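PDB 6BLK: signal transduction histidine-protein kinase/phosphatase MprB from Mycobacterium hassiacum, which probably autophosphorylates a histidine with ATP as the sensor kinase and phosphatase of a two-component system, this chain being its ATP-binding catalytic domain. Local coordinates for residues L52-N57 with L117-V122. Sequence-based numbering, arbitrary orientation.
Sequences LNVLDN and LGLAIV. With MG (magnesium ion), chain F; ATP (adenosine-5'-triphosphate), chain E.
N53 reaches from helix 44-60 to the first turn of helix 118-128, its ND2 donating to the carbonyl oxygen of G118 at 3.1 Å. The bond is moderately bent (152° at the hydrogen) and lies somewhat out of the amide plane. Its acceptor also takes the helical N-H of V122, so two donors grip one oxygen. N53 CG lies anti to its own carbonyl carbon (chi1 -74°), which turns the amide toward G118. The helix backbone itself sets N53 CB against V122 CG2 at 3.7 Å. That methyl also meets V54 CG2 at 3.9 Å, the two valines crossing at about a right angle in the buried, close-packed part of the contact; I84 of strand 79-85 touches V54 as well. I121 CG2 merely flanks the amide of N53, and the partly exposed outer side there is looser. The axes of segments 52-57 and 118-122 approach to 9.2 Å and run roughly antiparallel (145°). Toward the nucleotide direct contact thins to N57 ND2 on L119 CG at 3.5 Å, and magnesium, phosphate and water make up the rest of the bridge. N57 OD1 binds magnesium at 2.1 Å, while its ND2 donates to ATP O2A. One oxygen from each phosphate and two waters complete six ligands; one water donates to N53 O, the other to D56 OD2. L117 N and L119 N give nearly straight bonds to the gamma- and alpha-phosphates. N57 is the magnesium-binding N-box asparagine, and L117-L119 belong to the glycine-rich G2 box: magnesium and the amino end of helix 118-128 probably together offset the triphosphate charge.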
loop_
_atom_site.group_PDB
_atom_site.type_symbol
_atom_site.label_atom_id
_atom_site.label_comp_id
_atom_site.label_asym_id
_atom_site.label_seq_id
_atom_site.Cartn_x
_atom_site.Cartn_y
_atom_site.Cartn_z
ATOM N N LEU A 52 -0.499 6.205 -1.596
ATOM C CA LEU A 52 0.812 6.844 -1.778
ATOM C C LEU A 52 1.747 6.494 -0.633
ATOM O O LEU A 52 2.943 6.268 -0.850
ATOM C CB LEU A 52 0.655 8.352 -1.908
ATOM C CG LEU A 52 1.933 9.172 -2.066
ATOM C CD1 LEU A 52 2.657 8.720 -3.312
ATOM C CD2 LEU A 52 1.585 10.660 -2.135
ATOM N N ASN A 53 1.240 6.421 0.597
ATOM C CA ASN A 53 2.136 6.088 1.695
ATOM C C ASN A 53 2.702 4.680 1.546
ATOM O O ASN A 53 3.871 4.437 1.879
ATOM C CB ASN A 53 1.430 6.227 3.040
ATOM C CG ASN A 53 1.215 7.681 3.452
ATOM O OD1 ASN A 53 1.537 8.623 2.726
ATOM N ND2 ASN A 53 0.660 7.858 4.627
ATOM N N VAL A 54 1.891 3.734 1.058
ATOM C CA VAL A 54 2.400 2.373 0.858
ATOM C C VAL A 54 3.352 2.328 -0.320
ATOM O O VAL A 54 4.409 1.702 -0.232
ATOM C CB VAL A 54 1.255 1.352 0.703
ATOM C CG1 VAL A 54 1.805 -0.035 0.423
ATOM C CG2 VAL A 54 0.429 1.305 1.957
ATOM N N LEU A 55 3.014 3.005 -1.417
ATOM C CA LEU A 55 3.909 3.050 -2.569
ATOM C C LEU A 55 5.219 3.709 -2.207
ATOM O O LEU A 55 6.275 3.289 -2.693
ATOM C CB LEU A 55 3.273 3.783 -3.735
ATOM C CG LEU A 55 2.109 3.062 -4.405
ATOM C CD1 LEU A 55 1.511 3.998 -5.435
ATOM C CD2 LEU A 55 2.533 1.750 -5.071
ATOM N N ASP A 56 5.174 4.755 -1.378
ATOM C CA ASP A 56 6.399 5.443 -0.996
ATOM C C ASP A 56 7.340 4.510 -0.237
ATOM O O ASP A 56 8.551 4.510 -0.493
ATOM C CB ASP A 56 6.084 6.677 -0.161
ATOM C CG ASP A 56 7.306 7.505 0.108
ATOM O OD1 ASP A 56 7.874 8.011 -0.884
ATOM O OD2 ASP A 56 7.682 7.625 1.297
ATOM N N ASN A 57 6.806 3.690 0.684
ATOM C CA ASN A 57 7.636 2.720 1.400
ATOM C C ASN A 57 8.197 1.692 0.445
ATOM O O ASN A 57 9.378 1.323 0.534
ATOM C CB ASN A 57 6.848 2.005 2.508
ATOM C CG ASN A 57 6.438 2.926 3.620
ATOM O OD1 ASN A 57 7.041 3.986 3.829
ATOM N ND2 ASN A 57 5.394 2.530 4.349
ATOM N N LEU A 117 5.149 7.602 10.662
ATOM C CA LEU A 117 3.740 7.912 10.739
ATOM C C LEU A 117 2.936 7.421 9.546
ATOM O O LEU A 117 1.715 7.318 9.668
ATOM C CB LEU A 117 3.562 9.425 10.869
ATOM C CG LEU A 117 4.262 10.033 12.102
ATOM C CD1 LEU A 117 4.399 11.527 11.958
ATOM C CD2 LEU A 117 3.499 9.714 13.366
ATOM N N GLY A 118 3.587 7.069 8.431
ATOM C CA GLY A 118 2.874 6.804 7.186
ATOM C C GLY A 118 1.922 5.628 7.284
ATOM O O GLY A 118 0.798 5.683 6.770
ATOM N N LEU A 119 2.353 4.541 7.898
ATOM C CA LEU A 119 1.515 3.349 7.912
ATOM C C LEU A 119 0.425 3.435 8.967
ATOM O O LEU A 119 -0.643 2.864 8.784
ATOM C CB LEU A 119 2.353 2.112 8.129
ATOM C CG LEU A 119 3.141 1.671 6.889
ATOM C CD1 LEU A 119 4.058 0.514 7.243
ATOM C CD2 LEU A 119 2.277 1.259 5.743
ATOM N N ALA A 120 0.657 4.137 10.069
ATOM C CA ALA A 120 -0.458 4.442 10.976
ATOM C C ALA A 120 -1.587 5.187 10.260
ATOM O O ALA A 120 -2.773 4.935 10.517
ATOM C CB ALA A 120 0.050 5.251 12.169
ATOM N N ILE A 121 -1.247 6.127 9.380
ATOM C CA ILE A 121 -2.247 6.829 8.580
ATOM C C ILE A 121 -2.966 5.854 7.661
ATOM O O ILE A 121 -4.181 5.929 7.491
ATOM C CB ILE A 121 -1.583 7.968 7.791
ATOM C CG1 ILE A 121 -1.089 9.042 8.763
ATOM C CG2 ILE A 121 -2.489 8.550 6.714
ATOM C CD1 ILE A 121 -2.159 9.695 9.608
ATOM N N VAL A 122 -2.227 4.945 7.037
ATOM C CA VAL A 122 -2.824 3.946 6.154
ATOM C C VAL A 122 -3.885 3.140 6.905
ATOM O O VAL A 122 -4.989 2.929 6.399
ATOM C CB VAL A 122 -1.744 3.017 5.564
ATOM C CG1 VAL A 122 -2.369 1.876 4.823
ATOM C CG2 VAL A 122 -0.846 3.784 4.653
HETATM MG MG MG F . 6.640 5.551 5.189
HETATM P PG ATP E . 7.002 8.148 7.130
HETATM O O1G ATP E . 6.220 7.107 6.350
HETATM O O2G ATP E . 6.325 8.772 8.359
HETATM O O3G ATP E . 7.717 9.171 6.263
HETATM P PB ATP E . 8.559 5.721 7.636
HETATM O O1B ATP E . 9.827 5.457 8.429
HETATM O O2B ATP E . 8.508 5.501 6.164
HETATM O O3B ATP E . 8.214 7.306 7.819
HETATM P PA ATP E . 6.214 3.973 7.880
HETATM O O1A ATP E . 5.077 4.024 8.897
HETATM O O2A ATP E . 5.880 4.235 6.433
HETATM O O3A ATP E . 7.339 5.008 8.456
HETATM O "O5'" ATP E . 6.957 2.606 8.081
HETATM C "C5'" ATP E . 7.387 2.201 9.369
HETATM C "C4'" ATP E . 8.683 1.412 9.222
HETATM O "O4'" ATP E . 8.332 0.139 8.669
HETATM C "C3'" ATP E . 9.769 1.986 8.305
HETATM O "O3'" ATP E . 10.630 2.922 8.990
HETATM C "C2'" ATP E . 10.502 0.719 7.908
HETATM O "O2'" ATP E . 11.399 0.275 8.943
HETATM C "C1'" ATP E . 9.390 -0.302 7.827
HETATM N N9 ATP E . 8.822 -0.453 6.475
HETATM C C8 ATP E . 7.616 0.012 6.002
HETATM N N7 ATP E . 7.435 -0.381 4.709
HETATM C C5 ATP E . 8.527 -1.101 4.369
HETATM C C6 ATP E . 8.917 -1.809 3.171
HETATM N N6 ATP E . 8.118 -1.760 2.096
HETATM N N1 ATP E . 10.084 -2.450 3.186
HETATM C C2 ATP E . 10.881 -2.470 4.270
HETATM N N3 ATP E . 10.573 -1.856 5.421
HETATM C C4 ATP E . 9.411 -1.170 5.517
HETATM O O HOH W 1 4.813 5.832 4.175
HETATM O O HOH W 2 7.744 6.878 3.745
#